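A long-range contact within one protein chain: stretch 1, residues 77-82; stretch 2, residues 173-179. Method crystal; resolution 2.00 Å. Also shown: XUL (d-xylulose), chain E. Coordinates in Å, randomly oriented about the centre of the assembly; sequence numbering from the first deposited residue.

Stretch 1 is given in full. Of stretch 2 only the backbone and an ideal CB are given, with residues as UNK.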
# COMPACT_ATOMS: atom_id res chain seq x y z
N SER A 77 -17.00 9.08 35.72
CA SER A 77 -16.06 9.16 34.62
C SER A 77 -16.91 9.40 33.37
O SER A 77 -18.01 8.85 33.26
CB SER A 77 -15.27 7.86 34.49
OG SER A 77 -14.47 7.88 33.33
N SER A 78 -16.46 10.25 32.47
CA SER A 78 -17.32 10.66 31.36
C SER A 78 -16.56 10.90 30.05
O SER A 78 -15.42 11.38 30.07
CB SER A 78 -18.08 11.93 31.75
OG SER A 78 -18.83 12.44 30.66
N GLN A 79 -17.19 10.56 28.93
CA GLN A 79 -16.73 10.96 27.62
C GLN A 79 -16.44 12.46 27.63
O GLN A 79 -17.00 13.20 28.44
CB GLN A 79 -17.82 10.70 26.58
CG GLN A 79 -19.05 11.54 26.81
CD GLN A 79 -20.23 11.14 25.93
OE1 GLN A 79 -21.04 10.28 26.30
NE2 GLN A 79 -20.35 11.79 24.78
N MSE A 80 -15.56 12.90 26.74
CA MSE A 80 -15.13 14.29 26.68
C MSE A 80 -15.69 15.00 25.46
O MSE A 80 -16.17 14.36 24.53
CB MSE A 80 -13.61 14.36 26.62
CG MSE A 80 -12.94 13.74 27.82
SE MSE A 80 -10.99 13.99 27.77
CE MSE A 80 -10.95 15.90 28.33
N HIS A 81 -15.65 16.33 25.50
CA HIS A 81 -15.90 17.17 24.34
C HIS A 81 -17.38 17.28 23.95
O HIS A 81 -17.70 17.86 22.92
CB HIS A 81 -15.09 16.68 23.13
CG HIS A 81 -13.66 16.35 23.43
ND1 HIS A 81 -12.79 17.24 24.03
CD2 HIS A 81 -12.93 15.23 23.21
CE1 HIS A 81 -11.60 16.67 24.18
NE2 HIS A 81 -11.66 15.45 23.68
N SER A 82 -18.27 16.71 24.75
CA SER A 82 -19.69 16.78 24.42
C SER A 82 -20.23 18.18 24.72
O SER A 82 -19.71 18.89 25.57
CB SER A 82 -20.51 15.72 25.16
OG SER A 82 -20.69 16.06 26.53
N UNK A 173 -12.13 20.46 36.51
CA UNK A 173 -11.03 20.96 35.71
C UNK A 173 -10.72 20.06 34.48
O UNK A 173 -10.49 20.58 33.41
CB UNK A 173 -9.79 21.09 36.59
N UNK A 174 -10.71 18.73 34.65
CA UNK A 174 -10.29 17.86 33.53
C UNK A 174 -11.32 17.88 32.41
O UNK A 174 -11.00 17.65 31.24
CB UNK A 174 -10.08 16.42 34.01
N UNK A 175 -12.57 18.16 32.77
CA UNK A 175 -13.63 18.21 31.77
C UNK A 175 -13.65 19.59 31.08
O UNK A 175 -13.90 19.69 29.89
CB UNK A 175 -14.98 17.91 32.42
N UNK A 176 -13.39 20.65 31.84
CA UNK A 176 -13.24 21.98 31.27
C UNK A 176 -12.05 21.95 30.29
O UNK A 176 -12.05 22.65 29.27
CB UNK A 176 -13.04 23.03 32.37
N UNK A 177 -11.07 21.10 30.60
CA UNK A 177 -9.89 20.94 29.77
C UNK A 177 -10.22 20.40 28.38
O UNK A 177 -9.45 20.60 27.45
CB UNK A 177 -8.89 20.01 30.46
N UNK A 178 -11.38 19.74 28.22
CA UNK A 178 -11.80 19.24 26.92
C UNK A 178 -12.69 20.18 26.09
O UNK A 178 -13.17 19.79 25.01
CB UNK A 178 -12.54 17.92 27.13
N UNK A 179 -12.91 21.41 26.57
CA UNK A 179 -13.77 22.36 25.84
C UNK A 179 -13.02 23.14 24.76
O UNK A 179 -13.61 23.51 23.75
CB UNK A 179 -14.40 23.35 26.82
C1 XUL E . -9.70 12.03 24.97
C2 XUL E . -10.23 12.54 23.62
C3 XUL E . -11.43 11.84 22.93
C4 XUL E . -12.22 10.86 23.81
C5 XUL E . -13.08 11.55 24.89
O1 XUL E . -8.39 11.54 24.82
O2 XUL E . -9.67 13.47 23.09
O3 XUL E . -10.95 11.09 21.84
O4 XUL E . -13.07 10.12 22.96
O5 XUL E . -14.16 10.73 25.29

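Position 173 opens the stretch with helical angles (phi/psi -50/-44), and its ideal CB has nothing of stretch 1 within 5.5 Å. Stretch 1 therefore sets no preference, and many residues would do. The deposited residue is Thr173; its backbone O accepts a hydrogen bond from N of position 177 (2.9 Å).

At position 174 the CA-to-CB bond points sideways, again with no atom of stretch 1 within 5.5 Å of the ideal CB. What meets stretch 1 is the carbonyl: its O lies 3.4 Å from CE of Met80, a contact available to almost any residue. Thr174 is found, with chi1 in p and its OG1 hydrogen-bonded to a residue just outside the stretch.

Position 175 also starts sideways and out of reach at CB, yet beyond it stretch 1 offers the CB of Ser78, the carbonyl of Gln79 and the backbone of Met80. A long, flexible, largely apolar side chain could bridge that space; leucine might reach part of it, a short residue would not. The deposited residue is Met175, as selenomethionine. With rotamers t, p, p its end comes nearer to stretch 1, so that CE lies 3.6 Å from CB of Ser78 and 3.6 Å from O of Gln79, while SE packs 4.5 Å from CG of Met80. The main chain contributes too: one water accepts from N of His81 (2.9 Å) and donates to O of Met175 (2.9 Å).

Position 176 points away, so stretch 1 leaves the choice open; it is Ala176.

Position 177 points sideways, its ideal CB 5.1 Å from CE of Met80. Small residues fit easily, though larger ones directed elsewhere are not excluded. It is Ala177.

Position 178 is the most constrained. An ideal CB would point toward stretch 1, clashing with CE of Met80 at 2.8 Å and sitting tightly against ND1 of His81 at 3.2 Å. The angles, -92/5, do not themselves demand glycine; the lack of room does. Gly178 lets CE of Met80 rest 3.7 Å from its CA, and its O accepts a nearly straight hydrogen bond from ND1 of His81 (2.8 Å, 169° at the hydrogen). NE2 of the same ring donates to O2 of d-xylulose (2.9 Å), so as modelled both ring nitrogens act as donors; the carbonyl of Gly178 and the sugar thus each bond to one edge nitrogen of the ring.

Position 179 points away, with no atom of stretch 1 within 5.5 Å of its ideal CB, and many residues would suit. It is Thr179, whose OG1 donates to O of Ala176 (2.8 Å).

Stretch 2, residues 173-179: TTMAAGT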
# COMPACT_ATOMS: atom_id res chain seq x y z
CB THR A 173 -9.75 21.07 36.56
OG1 THR A 173 -10.01 21.88 37.72
CG2 THR A 173 -8.63 21.67 35.75
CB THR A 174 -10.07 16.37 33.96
OG1 THR A 174 -11.34 15.73 34.08
CG2 THR A 174 -9.31 16.28 35.27
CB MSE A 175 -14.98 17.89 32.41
CG MSE A 175 -16.09 17.70 31.41
SE MSE A 175 -15.87 16.18 30.19
CE MSE A 175 -15.90 14.73 31.52
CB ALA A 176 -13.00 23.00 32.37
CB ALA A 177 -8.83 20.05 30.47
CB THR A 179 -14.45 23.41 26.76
OG1 THR A 179 -13.46 24.20 27.42
CG2 THR A 179 -15.34 22.75 27.81
O HOH W 1 -15.03 18.30 27.57
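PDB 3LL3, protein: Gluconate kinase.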